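Local coordinates for protein CdiA toxin (Cupriavidus taiwanensis, PDB 5T87) that forms the C-terminal toxin domain of a contact-dependent growth inhibition protein, probably an enzyme acting in the target cell cytoplasm, and is bound here by its cognate immunity protein, at the interface of chains B and A. Sequence-based numbering; all coordinates share one arbitrary frame. Chains: chain A, CdiA toxin; chain B, CdiI immunity protein.

Contact 1: the interface of chains B and A. Residues chain B 33, 37, 68, 72, 75; chain A 23, 38, 46-48.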
ATOM      1  N   LEU B  33      -2.818  -8.342  -1.781  1.00 44.85           N
ATOM      2  CA  LEU B  33      -3.754  -7.225  -1.754  1.00 44.68           C
ATOM      3  C   LEU B  33      -5.129  -7.594  -1.213  1.00 45.20           C
ATOM      4  O   LEU B  33      -5.758  -6.773  -0.545  1.00 46.04           O
ATOM      5  CB  LEU B  33      -3.876  -6.587  -3.120  1.00 44.89           C
ATOM      6  CG  LEU B  33      -2.697  -5.694  -3.484  1.00 44.71           C
ATOM      7  CD1 LEU B  33      -2.764  -5.392  -4.979  1.00 44.55           C
ATOM      8  CD2 LEU B  33      -2.671  -4.410  -2.650  1.00 44.92           C
ATOM      9  N   TYR B  37      -6.641  -5.420   1.832  1.00 45.13           N
ATOM     10  CA  TYR B  37      -7.887  -4.647   1.715  1.00 46.51           C
ATOM     11  C   TYR B  37      -9.084  -5.253   2.429  1.00 47.54           C
ATOM     12  O   TYR B  37      -9.972  -4.510   2.843  1.00 49.06           O
ATOM     13  CB  TYR B  37      -8.273  -4.414   0.219  1.00 47.01           C
ATOM     14  CG  TYR B  37      -7.643  -3.204  -0.448  1.00 45.97           C
ATOM     15  CD1 TYR B  37      -6.320  -2.863  -0.189  1.00 45.06           C
ATOM     16  CD2 TYR B  37      -8.359  -2.423  -1.379  1.00 46.69           C
ATOM     17  CE1 TYR B  37      -5.728  -1.771  -0.799  1.00 45.44           C
ATOM     18  CE2 TYR B  37      -7.761  -1.328  -2.016  1.00 46.55           C
ATOM     19  CZ  TYR B  37      -6.437  -1.006  -1.711  1.00 45.84           C
ATOM     20  OH  TYR B  37      -5.762   0.066  -2.251  1.00 45.31           O
ATOM     21  N   THR B  68       4.234  -2.967   1.658  1.00 43.02           N
ATOM     22  CA  THR B  68       3.201  -1.973   1.391  1.00 43.60           C
ATOM     23  C   THR B  68       1.840  -2.464   1.896  1.00 43.73           C
ATOM     24  O   THR B  68       1.100  -1.707   2.520  1.00 44.51           O
ATOM     25  CB  THR B  68       3.187  -1.604  -0.118  1.00 44.29           C
ATOM     26  OG1 THR B  68       4.292  -0.737  -0.384  1.00 44.95           O
ATOM     27  CG2 THR B  68       1.901  -0.898  -0.546  1.00 44.52           C
ATOM     28  N   HIS B  72      -1.062  -1.185   4.600  1.00 47.47           N
ATOM     29  CA  HIS B  72      -2.506  -1.118   4.422  1.00 48.31           C
ATOM     30  C   HIS B  72      -3.238  -1.708   5.596  1.00 48.28           C
ATOM     31  O   HIS B  72      -4.216  -1.115   6.065  1.00 49.36           O
ATOM     32  CB  HIS B  72      -2.951  -1.822   3.139  1.00 48.21           C
ATOM     33  CG  HIS B  72      -2.441  -1.173   1.903  1.00 48.79           C
ATOM     34  ND1 HIS B  72      -2.388   0.194   1.752  1.00 50.83           N
ATOM     35  CD2 HIS B  72      -1.954  -1.698   0.756  1.00 49.11           C
ATOM     36  CE1 HIS B  72      -1.895   0.487   0.563  1.00 50.34           C
ATOM     37  NE2 HIS B  72      -1.617  -0.644  -0.058  1.00 49.44           N
ATOM     38  N   ARG B  75      -3.156   0.771   8.469  1.00 54.06           N
ATOM     39  CA  ARG B  75      -4.145   1.800   8.196  1.00 56.15           C
ATOM     40  C   ARG B  75      -5.570   1.381   8.601  1.00 56.03           C
ATOM     41  O   ARG B  75      -6.321   2.191   9.146  1.00 56.36           O
ATOM     42  CB  ARG B  75      -4.089   2.190   6.702  1.00 57.04           C
ATOM     43  CG  ARG B  75      -5.266   3.016   6.210  1.00 58.63           C
ATOM     44  CD  ARG B  75      -4.993   3.651   4.856  1.00 59.56           C
ATOM     45  NE  ARG B  75      -4.805   2.702   3.747  1.00 59.45           N
ATOM     46  CZ  ARG B  75      -5.765   1.969   3.171  1.00 59.43           C
ATOM     47  NH1 ARG B  75      -7.023   2.014   3.608  1.00 59.77           N
ATOM     48  NH2 ARG B  75      -5.459   1.166   2.157  1.00 59.04           N
TER
ATOM     49  N   ARG A  23       5.061   5.545  -4.766  1.00 62.02           N
ATOM     50  CA  ARG A  23       3.837   6.095  -4.189  1.00 63.46           C
ATOM     51  C   ARG A  23       3.475   7.444  -4.804  1.00 65.21           C
ATOM     52  O   ARG A  23       4.301   8.361  -4.818  1.00 66.18           O
ATOM     53  CB  ARG A  23       3.976   6.247  -2.679  1.00 64.79           C
ATOM     54  CG  ARG A  23       2.722   6.751  -1.982  1.00 65.44           C
ATOM     55  CD  ARG A  23       2.739   6.439  -0.491  1.00 66.89           C
ATOM     56  NE  ARG A  23       1.989   5.229  -0.161  1.00 66.75           N
ATOM     57  CZ  ARG A  23       1.664   4.839   1.076  1.00 67.22           C
ATOM     58  NH1 ARG A  23       2.038   5.557   2.135  1.00 69.49           N
ATOM     59  NH2 ARG A  23       0.964   3.721   1.250  1.00 66.49           N
ATOM     60  N   ASP A  38      -0.504   3.140  -4.948  1.00 51.91           N
ATOM     61  CA  ASP A  38       0.723   2.364  -4.769  1.00 51.88           C
ATOM     62  C   ASP A  38       0.871   1.359  -5.887  1.00 49.53           C
ATOM     63  O   ASP A  38      -0.121   0.875  -6.430  1.00 49.57           O
ATOM     64  CB  ASP A  38       0.682   1.615  -3.443  1.00 53.13           C
ATOM     65  CG  ASP A  38       0.534   2.538  -2.263  1.00 55.18           C
ATOM     66  OD1 ASP A  38       1.546   3.181  -1.905  1.00 55.31           O
ATOM     67  OD2 ASP A  38      -0.595   2.638  -1.718  1.00 57.34           O
ATOM     68  N   HIS A  46      -2.915   0.220  -7.330  1.00 45.93           N
ATOM     69  CA  HIS A  46      -4.153   0.203  -6.499  1.00 46.78           C
ATOM     70  C   HIS A  46      -4.234   1.487  -5.674  1.00 45.57           C
ATOM     71  O   HIS A  46      -3.248   2.220  -5.563  1.00 44.40           O
ATOM     72  CB  HIS A  46      -4.197  -0.997  -5.543  1.00 48.09           C
ATOM     73  CG  HIS A  46      -2.956  -1.147  -4.719  1.00 49.27           C
ATOM     74  ND1 HIS A  46      -1.886  -1.908  -5.137  1.00 49.75           N
ATOM     75  CD2 HIS A  46      -2.590  -0.599  -3.537  1.00 49.82           C
ATOM     76  CE1 HIS A  46      -0.925  -1.847  -4.237  1.00 49.63           C
ATOM     77  NE2 HIS A  46      -1.328  -1.064  -3.255  1.00 50.28           N
ATOM     78  N   GLY A  47      -5.394   1.757  -5.087  1.00 55.56           N
ATOM     79  CA  GLY A  47      -5.561   3.012  -4.372  1.00 54.80           C
ATOM     80  C   GLY A  47      -6.591   3.025  -3.273  1.00 54.92           C
ATOM     81  O   GLY A  47      -7.478   2.152  -3.209  1.00 54.41           O
ATOM     82  N   HIS A  48      -6.461   4.029  -2.405  1.00 55.23           N
ATOM     83  CA  HIS A  48      -7.404   4.224  -1.302  1.00 57.28           C
ATOM     84  C   HIS A  48      -7.671   5.694  -1.056  1.00 58.11           C
ATOM     85  O   HIS A  48      -6.846   6.548  -1.397  1.00 57.82           O
ATOM     86  CB  HIS A  48      -6.909   3.542  -0.010  1.00 57.54           C
ATOM     87  CG  HIS A  48      -5.592   4.053   0.485  1.00 56.91           C
ATOM     88  ND1 HIS A  48      -4.396   3.456   0.155  1.00 57.69           N
ATOM     89  CD2 HIS A  48      -5.283   5.097   1.287  1.00 56.57           C
ATOM     90  CE1 HIS A  48      -3.404   4.115   0.725  1.00 56.92           C
ATOM     91  NE2 HIS A  48      -3.915   5.118   1.412  1.00 56.73           N
TER

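Contact 2: the interface of chains B and A. Residues chain B 4-6; chain A 4, 7, 11, 37, 45-47.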
ATOM      1  N   ARG B   4      -2.289   1.827 -15.161  1.00 57.98           N
ATOM      2  CA  ARG B   4      -3.575   1.151 -15.122  1.00 57.94           C
ATOM      3  C   ARG B   4      -4.022   0.996 -13.682  1.00 57.66           C
ATOM      4  O   ARG B   4      -3.281   0.465 -12.860  1.00 57.26           O
ATOM      5  CB  ARG B   4      -3.458  -0.224 -15.772  1.00 57.46           C
ATOM      6  CG  ARG B   4      -3.319  -0.194 -17.287  1.00 58.70           C
ATOM      7  CD  ARG B   4      -2.997  -1.576 -17.827  1.00 58.34           C
ATOM      8  NE  ARG B   4      -1.609  -1.968 -17.552  1.00 57.06           N
ATOM      9  CZ  ARG B   4      -1.134  -3.211 -17.624  1.00 57.06           C
ATOM     10  NH1 ARG B   4      -1.926  -4.234 -17.941  1.00 57.41           N
ATOM     11  NH2 ARG B   4       0.149  -3.434 -17.360  1.00 57.18           N
ATOM     12  N   TYR B   5      -5.230   1.462 -13.378  1.00 58.39           N
ATOM     13  CA  TYR B   5      -5.832   1.280 -12.068  1.00 58.56           C
ATOM     14  C   TYR B   5      -6.414  -0.121 -11.995  1.00 59.34           C
ATOM     15  O   TYR B   5      -7.140  -0.524 -12.887  1.00 58.19           O
ATOM     16  CB  TYR B   5      -6.943   2.314 -11.806  1.00 59.83           C
ATOM     17  CG  TYR B   5      -7.639   2.128 -10.466  1.00 59.74           C
ATOM     18  CD1 TYR B   5      -7.014   2.504  -9.278  1.00 59.59           C
ATOM     19  CD2 TYR B   5      -8.908   1.551 -10.387  1.00 60.69           C
ATOM     20  CE1 TYR B   5      -7.634   2.325  -8.046  1.00 60.90           C
ATOM     21  CE2 TYR B   5      -9.543   1.365  -9.163  1.00 61.87           C
ATOM     22  CZ  TYR B   5      -8.905   1.749  -7.987  1.00 62.11           C
ATOM     23  OH  TYR B   5      -9.517   1.563  -6.753  1.00 63.21           O
ATOM     24  N   GLN B   6      -6.078  -0.861 -10.936  1.00 61.40           N
ATOM     25  CA  GLN B   6      -6.776  -2.109 -10.612  1.00 63.48           C
ATOM     26  C   GLN B   6      -7.098  -2.112  -9.127  1.00 62.41           C
ATOM     27  O   GLN B   6      -6.205  -2.055  -8.278  1.00 61.05           O
ATOM     28  CB  GLN B   6      -5.968  -3.356 -10.998  1.00 65.37           C
ATOM     29  CG  GLN B   6      -6.829  -4.581 -11.338  1.00 67.91           C
ATOM     30  CD  GLN B   6      -6.015  -5.772 -11.879  1.00 68.69           C
ATOM     31  OE1 GLN B   6      -5.563  -5.780 -13.040  1.00 68.91           O
ATOM     32  NE2 GLN B   6      -5.838  -6.790 -11.038  1.00 68.65           N
TER
ATOM     33  N   PRO A   4     -11.715   4.431  -4.530  1.00 94.69           N
ATOM     34  CA  PRO A   4     -12.083   5.671  -5.246  1.00 94.84           C
ATOM     35  C   PRO A   4     -13.194   5.494  -6.276  1.00 94.39           C
ATOM     36  O   PRO A   4     -13.387   4.390  -6.790  1.00 92.27           O
ATOM     37  CB  PRO A   4     -10.784   6.074  -5.956  1.00 91.61           C
ATOM     38  CG  PRO A   4      -9.710   5.487  -5.128  1.00 91.06           C
ATOM     39  CD  PRO A   4     -10.257   4.201  -4.571  1.00 92.03           C
ATOM     40  N   GLY A   7     -11.102   5.844 -10.526  1.00 77.40           N
ATOM     41  CA  GLY A   7      -9.732   5.316 -10.410  1.00 72.50           C
ATOM     42  C   GLY A   7      -8.771   5.603 -11.557  1.00 68.64           C
ATOM     43  O   GLY A   7      -7.662   6.113 -11.339  1.00 66.22           O
ATOM     44  N   LEU A  11      -5.779   8.422 -11.361  1.00 67.18           N
ATOM     45  CA  LEU A  11      -4.416   7.871 -11.443  1.00 65.07           C
ATOM     46  C   LEU A  11      -3.576   8.559 -12.517  1.00 66.27           C
ATOM     47  O   LEU A  11      -2.432   8.922 -12.255  1.00 66.05           O
ATOM     48  CB  LEU A  11      -4.459   6.354 -11.703  1.00 63.18           C
ATOM     49  CG  LEU A  11      -3.152   5.575 -11.953  1.00 60.82           C
ATOM     50  CD1 LEU A  11      -2.147   5.787 -10.835  1.00 60.70           C
ATOM     51  CD2 LEU A  11      -3.449   4.092 -12.127  1.00 59.10           C
ATOM     52  N   PHE A  37      -2.062   6.235  -4.213  1.00 58.87           N
ATOM     53  CA  PHE A  37      -1.854   5.129  -5.144  1.00 56.10           C
ATOM     54  C   PHE A  37      -0.521   4.466  -4.907  1.00 53.61           C
ATOM     55  O   PHE A  37       0.481   5.153  -4.748  1.00 53.51           O
ATOM     56  CB  PHE A  37      -1.837   5.656  -6.571  1.00 56.86           C
ATOM     57  CG  PHE A  37      -3.157   6.169  -7.041  1.00 57.72           C
ATOM     58  CD1 PHE A  37      -4.174   5.281  -7.384  1.00 57.54           C
ATOM     59  CD2 PHE A  37      -3.385   7.538  -7.168  1.00 59.10           C
ATOM     60  CE1 PHE A  37      -5.405   5.745  -7.827  1.00 57.84           C
ATOM     61  CE2 PHE A  37      -4.612   8.009  -7.623  1.00 59.12           C
ATOM     62  CZ  PHE A  37      -5.623   7.107  -7.952  1.00 58.76           C
ATOM     63  N   TYR A  45      -1.478  -0.082 -10.650  1.00 45.69           N
ATOM     64  CA  TYR A  45      -1.567   0.568  -9.345  1.00 46.68           C
ATOM     65  C   TYR A  45      -2.919   0.282  -8.669  1.00 46.94           C
ATOM     66  O   TYR A  45      -3.935   0.121  -9.370  1.00 48.20           O
ATOM     67  CB  TYR A  45      -1.390   2.084  -9.499  1.00 47.09           C
ATOM     68  CG  TYR A  45       0.033   2.533  -9.801  1.00 48.31           C
ATOM     69  CD1 TYR A  45       0.573   2.415 -11.080  1.00 48.87           C
ATOM     70  CD2 TYR A  45       0.832   3.106  -8.812  1.00 48.98           C
ATOM     71  CE1 TYR A  45       1.874   2.830 -11.358  1.00 49.60           C
ATOM     72  CE2 TYR A  45       2.128   3.525  -9.075  1.00 49.07           C
ATOM     73  CZ  TYR A  45       2.645   3.390 -10.342  1.00 50.01           C
ATOM     74  OH  TYR A  45       3.923   3.823 -10.562  1.00 50.64           O
ATOM     75  N   HIS A  46      -2.915   0.220  -7.330  1.00 45.93           N
ATOM     76  CA  HIS A  46      -4.153   0.203  -6.499  1.00 46.78           C
ATOM     77  C   HIS A  46      -4.234   1.487  -5.674  1.00 45.57           C
ATOM     78  O   HIS A  46      -3.248   2.220  -5.563  1.00 44.40           O
ATOM     79  CB  HIS A  46      -4.197  -0.997  -5.543  1.00 48.09           C
ATOM     80  CG  HIS A  46      -2.956  -1.147  -4.719  1.00 49.27           C
ATOM     81  ND1 HIS A  46      -1.886  -1.908  -5.137  1.00 49.75           N
ATOM     82  CD2 HIS A  46      -2.590  -0.599  -3.537  1.00 49.82           C
ATOM     83  CE1 HIS A  46      -0.925  -1.847  -4.237  1.00 49.63           C
ATOM     84  NE2 HIS A  46      -1.328  -1.064  -3.255  1.00 50.28           N
ATOM     85  N   GLY A  47      -5.394   1.757  -5.087  1.00 55.56           N
ATOM     86  CA  GLY A  47      -5.561   3.012  -4.372  1.00 54.80           C
ATOM     87  C   GLY A  47      -6.591   3.025  -3.273  1.00 54.92           C
ATOM     88  O   GLY A  47      -7.478   2.152  -3.209  1.00 54.41           O
TER

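Contact 3: the interface of chains B and A. Residues chain B 100, 104; chain A 18, 20-22.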
ATOM      1  N   SER B 100      12.201   1.209   0.631  1.00 54.57           N
ATOM      2  CA  SER B 100      11.323   2.286   0.204  1.00 54.96           C
ATOM      3  C   SER B 100       9.847   2.077   0.646  1.00 53.20           C
ATOM      4  O   SER B 100       9.199   2.995   1.174  1.00 53.18           O
ATOM      5  CB  SER B 100      11.459   2.464  -1.311  1.00 56.24           C
ATOM      6  OG  SER B 100      10.330   3.110  -1.843  1.00 57.55           O
ATOM      7  N   ASP B 104       7.232   3.964   3.611  1.00 53.64           N
ATOM      8  CA  ASP B 104       5.841   4.371   3.361  1.00 54.71           C
ATOM      9  C   ASP B 104       4.836   3.579   4.203  1.00 54.18           C
ATOM     10  O   ASP B 104       3.747   4.073   4.506  1.00 55.18           O
ATOM     11  CB  ASP B 104       5.471   4.204   1.886  1.00 55.82           C
ATOM     12  CG  ASP B 104       6.298   5.083   0.951  1.00 59.04           C
ATOM     13  OD1 ASP B 104       6.965   6.044   1.407  1.00 60.83           O
ATOM     14  OD2 ASP B 104       6.262   4.806  -0.267  1.00 60.64           O
TER
ATOM     15  N   LYS A  18       7.670  11.231  -4.011  1.00 75.61           N
ATOM     16  CA  LYS A  18       9.125  11.292  -3.889  1.00 76.69           C
ATOM     17  C   LYS A  18       9.722  10.374  -4.931  1.00 77.35           C
ATOM     18  O   LYS A  18       9.189   9.291  -5.156  1.00 75.96           O
ATOM     19  CB  LYS A  18       9.559  10.793  -2.517  1.00 76.85           C
ATOM     20  CG  LYS A  18       8.671  11.240  -1.376  1.00 77.27           C
ATOM     21  CD  LYS A  18       9.259  10.869  -0.028  1.00 78.45           C
ATOM     22  CE  LYS A  18       9.185   9.374   0.226  1.00 77.16           C
ATOM     23  NZ  LYS A  18       9.550   9.089   1.632  1.00 78.05           N
ATOM     24  N   THR A  20      12.256   8.508  -4.697  1.00 73.77           N
ATOM     25  CA  THR A  20      12.680   7.258  -4.042  1.00 71.41           C
ATOM     26  C   THR A  20      11.559   6.216  -3.880  1.00 68.78           C
ATOM     27  O   THR A  20      11.836   5.073  -3.497  1.00 68.63           O
ATOM     28  CB  THR A  20      13.252   7.531  -2.635  1.00 72.05           C
ATOM     29  OG1 THR A  20      12.269   8.200  -1.839  1.00 70.32           O
ATOM     30  CG2 THR A  20      14.501   8.393  -2.714  1.00 73.86           C
ATOM     31  N   SER A  21      10.307   6.607  -4.138  1.00 65.59           N
ATOM     32  CA  SER A  21       9.163   5.710  -3.990  1.00 62.27           C
ATOM     33  C   SER A  21       8.153   5.878  -5.108  1.00 60.49           C
ATOM     34  O   SER A  21       7.801   7.000  -5.440  1.00 60.64           O
ATOM     35  CB  SER A  21       8.441   5.982  -2.669  1.00 61.31           C
ATOM     36  OG  SER A  21       7.163   5.361  -2.647  1.00 57.99           O
ATOM     37  N   PRO A  22       7.608   4.759  -5.622  1.00 59.07           N
ATOM     38  CA  PRO A  22       6.537   4.848  -6.616  1.00 58.06           C
ATOM     39  C   PRO A  22       5.194   5.364  -6.081  1.00 58.31           C
ATOM     40  O   PRO A  22       4.284   5.573  -6.862  1.00 56.18           O
ATOM     41  CB  PRO A  22       6.384   3.398  -7.081  1.00 58.15           C
ATOM     42  CG  PRO A  22       6.763   2.586  -5.887  1.00 57.73           C
ATOM     43  CD  PRO A  22       7.833   3.366  -5.185  1.00 58.42           C
TER

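Contact 4: the interface of chains B and A. Residues chain B 3; chain A 11, 14, 24, 43, 45.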
HETATM    1  N   MSE B   3      -0.469   4.132 -17.144  1.00 62.46           N
HETATM    2  CA  MSE B   3      -0.689   3.454 -15.866  1.00 63.86           C
HETATM    3  C   MSE B   3      -2.092   2.957 -15.830  1.00 61.55           C
HETATM    4  O   MSE B   3      -2.980   3.576 -16.420  1.00 63.39           O
HETATM    5  CB  MSE B   3      -0.495   4.383 -14.697  1.00 68.13           C
HETATM    6  CG  MSE B   3       0.951   4.821 -14.584  1.00 73.00           C
HETATM    7 SE   MSE B   3       1.031   6.051 -13.054  1.00 86.85          SE
HETATM    8  CE  MSE B   3       1.041   7.809 -13.960  1.00 87.03           C
TER
ATOM      9  N   LEU A  11      -5.779   8.422 -11.361  1.00 67.18           N
ATOM     10  CA  LEU A  11      -4.416   7.871 -11.443  1.00 65.07           C
ATOM     11  C   LEU A  11      -3.576   8.559 -12.517  1.00 66.27           C
ATOM     12  O   LEU A  11      -2.432   8.922 -12.255  1.00 66.05           O
ATOM     13  CB  LEU A  11      -4.459   6.354 -11.703  1.00 63.18           C
ATOM     14  CG  LEU A  11      -3.152   5.575 -11.953  1.00 60.82           C
ATOM     15  CD1 LEU A  11      -2.147   5.787 -10.835  1.00 60.70           C
ATOM     16  CD2 LEU A  11      -3.449   4.092 -12.127  1.00 59.10           C
ATOM     17  N   SER A  14      -2.270  11.917 -11.580  1.00 77.98           N
ATOM     18  CA  SER A  14      -1.619  11.869 -10.249  1.00 76.75           C
ATOM     19  C   SER A  14      -0.145  12.270 -10.340  1.00 76.59           C
ATOM     20  O   SER A  14       0.397  12.379 -11.427  1.00 77.90           O
ATOM     21  CB  SER A  14      -1.737  10.468  -9.624  1.00 73.92           C
ATOM     22  OG  SER A  14      -0.933   9.512 -10.296  1.00 72.14           O
ATOM     23  N   ARG A  24       2.241   7.528  -5.310  1.00 65.66           N
ATOM     24  CA  ARG A  24       1.697   8.725  -5.922  1.00 68.14           C
ATOM     25  C   ARG A  24       0.507   9.235  -5.128  1.00 70.83           C
ATOM     26  O   ARG A  24      -0.030   8.532  -4.259  1.00 69.14           O
ATOM     27  CB  ARG A  24       1.222   8.439  -7.348  1.00 67.98           C
ATOM     28  CG  ARG A  24       2.198   7.669  -8.217  1.00 68.14           C
ATOM     29  CD  ARG A  24       1.696   7.582  -9.649  1.00 68.81           C
ATOM     30  NE  ARG A  24       1.792   8.860 -10.364  1.00 70.46           N
ATOM     31  CZ  ARG A  24       2.905   9.373 -10.902  1.00 71.20           C
ATOM     32  NH1 ARG A  24       2.852  10.545 -11.527  1.00 72.39           N
ATOM     33  NH2 ARG A  24       4.071   8.740 -10.819  1.00 70.33           N
ATOM     34  N   ASP A  43       3.272  -1.252 -14.404  1.00 47.03           N
ATOM     35  CA  ASP A  43       2.584   0.038 -14.396  1.00 46.39           C
ATOM     36  C   ASP A  43       1.209  -0.023 -13.718  1.00 45.59           C
ATOM     37  O   ASP A  43       0.508   0.970 -13.702  1.00 44.99           O
ATOM     38  CB  ASP A  43       2.486   0.636 -15.821  1.00 47.07           C
ATOM     39  CG  ASP A  43       1.645  -0.223 -16.810  1.00 47.03           C
ATOM     40  OD1 ASP A  43       0.865  -1.090 -16.372  1.00 44.48           O
ATOM     41  OD2 ASP A  43       1.775  -0.019 -18.053  1.00 47.79           O
ATOM     42  N   TYR A  45      -1.478  -0.082 -10.650  1.00 45.69           N
ATOM     43  CA  TYR A  45      -1.567   0.568  -9.345  1.00 46.68           C
ATOM     44  C   TYR A  45      -2.919   0.282  -8.669  1.00 46.94           C
ATOM     45  O   TYR A  45      -3.935   0.121  -9.370  1.00 48.20           O
ATOM     46  CB  TYR A  45      -1.390   2.084  -9.499  1.00 47.09           C
ATOM     47  CG  TYR A  45       0.033   2.533  -9.801  1.00 48.31           C
ATOM     48  CD1 TYR A  45       0.573   2.415 -11.080  1.00 48.87           C
ATOM     49  CD2 TYR A  45       0.832   3.106  -8.812  1.00 48.98           C
ATOM     50  CE1 TYR A  45       1.874   2.830 -11.358  1.00 49.60           C
ATOM     51  CE2 TYR A  45       2.128   3.525  -9.075  1.00 49.07           C
ATOM     52  CZ  TYR A  45       2.645   3.390 -10.342  1.00 50.01           C
ATOM     53  OH  TYR A  45       3.923   3.823 -10.562  1.00 50.64           O
TER

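Contact 1: the interface of chains B and A
A:His46, on strand 44-50 of the toxin, reaches between B:Leu33, B:Tyr37 and B:His72 on two helices of the immunity protein. Its CB and CG stay near the phenol oxygen of B:Tyr37. At CG the ring stands in the cramped position between backbone N and carbonyl carbon (chi1 51°), the rotamer that turns the ring toward B:Leu33 and B:His72. B:Leu33 then covers one face with its branched end, CD2 lying 3.5 Å from the ring centroid, and the carbonyl oxygen of A:Asp38 sits over the rim of the opposite face. A:His46 CD2 comes 3.5 Å from B:Tyr37 OH, and the same hydroxyl makes a weak hydrogen bond to A:Gly47 O. At the tip, A:His46 NE2 meets B:His72 NE2 at 3.2 Å, a bond whose donor the structure does not decide; the two rings are nearly perpendicular (80°). B:His72 also presents its edge to A:Asp38, with B:His72 CE1 3.4 Å from A:Asp38 OD2. The other carboxylate oxygen, OD1, takes A:Arg23 NE at 2.7 Å on its syn lone pair, a salt bridge that braces the aspartate. Nearby, the guanidinium of B:Arg75 stacks on A:His48, planes 20° apart and NE 3.4 Å from the ring centroid; a flat cation suits an aromatic face. The patch buries polar side chains of the toxin sheet under immunity helices, and if they include catalytic groups it would block them.

Contact 2: the interface of chains B and A
The phenol ring of B:Tyr5 is laid against A:Gly7, whose CA is 3.9 Å from the ring centroid and displaced toward the rim. The ring projects from a short parallel beta pairing between the CdiI immunity protein and the CdiA toxin: strand 4-5 of chain B joins the edge of toxin strand 44-50, with B:Tyr5 paired to A:Tyr45. With no side chain, the glycine at the start of helix 7-12 allows the ring to rest on its backbone. Around the rim, B:Tyr5 CD1 approaches CE1 of A:Phe37 at 3.9 Å, the two side chains running at about a right angle. The phenyl ring of A:Phe37 is in turn backed on one face by the CD1 methyl of A:Leu11. The tip of the tyrosine crosses A:Pro4, whose CD lies 3.5 Å from the B:Tyr5 hydroxyl oxygen; an aliphatic ring carbon suits the phenol's rim. In the strand pairing, A:Tyr45 N donates to B:Arg4 O at 2.9 Å, and B:Gln6 N donates to A:Tyr45 O at 2.8 Å. The second bond is almost straight, 175° at the hydrogen. Between these two bonds the side chain of B:Tyr5 leaves the strand with CG anti to the backbone N (chi1 178°), which carries the ring toward the toxin helix. A:Leu11 packs closer to the strand itself: its CD2 methyl lies over the face of the B:Arg4-B:Tyr5 peptide, 3.4 Å from B:Tyr5 N.

Contact 3: the interface of chains B and A
B:Ser100 and B:Asp104, one turn apart on helix 96-114 of the CdiI immunity protein, face A:Thr20 and the first residues of strand 21-27 of the CdiA toxin. This is a polar helix-to-strand-end contact of a toxin-immunity pair. Two hydrogen bonds of opposite direction carry it. In the first, the hydroxyl OG of B:Ser100 donates to the backbone carbonyl A:Thr20 O at 3.0 Å; it approaches at an angle of 132° at the oxygen and is tilted 24° from the carbonyl plane. With OG anti to the backbone N (chi1 158°), the short serine side chain points off the helix toward this carbonyl. In the second, A:Ser21 OG donates to the carboxylate OD2 of B:Asp104 at 2.6 Å, and OD2 accepts on its syn lone pair, the side of OD1. A short hydroxyl and a carboxylate one carbon longer suit a donor-acceptor pair between helix and strand. Electrostatics form another kind of link. A:Lys18 runs past B:Asp104 in the opposite direction, and its side-chain amine NZ remains 4.0 Å from B:Asp104 OD1, too far for a direct bond but near enough that opposite charges may attract. Van der Waals contact is slight: A:Ser21 CB lies 3.5 Å from B:Ser100 OG, and A:Pro22 borders the same hydroxyl more distantly with its ring carbon CD.

Contact 4: the interface of chains B and A
The N-terminal segment of chain B just before strand 4-5 drops B:Met3 among helix 7-12, strand 21-27, strand 44-50 and the loop at A:Asp43 of the toxin. Modelled as selenomethionine, it is held by carbon and selenium contacts; no polar atoms pair across the site. Its CB faces A:Leu11 CD2 and the carbonyl oxygen of A:Asp43. B:Met3 SE lies 3.7 Å from A:Tyr45 CE1, the two side chains crossing, and 3.9 Å from A:Leu11 CD1. The chain runs extended through chi2 (179°) and bends at chi3 (-101°), bringing the terminal methyl CE over one face of the A:Arg24 guanidinium. That methyl is 3.8 Å from A:Arg24 NE, while selenium touches the aliphatic A:Arg24 CD at 3.8 Å. A:Ser14 grips the guanidinium edge with two bonds in its plane, which probably helps to hold the face toward CE: A:Arg24 NE donates to A:Ser14 OG at 2.8 Å and NH1 to A:Ser14 O at 3.1 Å, the latter from above the carbonyl plane. The serine hydroxyl OG itself donates to A:Leu11 O at 2.5 Å, fixing it to the helix. A flexible, unbranched methionine suits a place lined by leucine, tyrosine and arginine carbons. It packs where the toxin's N-terminal helix lies beside its sheet.

Contact 2 and contact 4 are neighbours, with C-alpha centres about 6 Å apart; both use A:Leu11 and A:Tyr45 and are made by consecutive residues of the immunity protein's N-terminal segment. Contact 1 lies about 9 Å from contact 2 and shares A:His46 and A:Gly47 with it, so toxin strand 44-50 ties the tail-binding surface to the helix-binding one. Contact 3 stands apart, about 13 Å from contact 1 and 16 Å from contact 2, on the last helix of CdiI. Together the tail and three immunity helices contact the toxin at neighbouring places, consistent with specific recognition of a cognate partner.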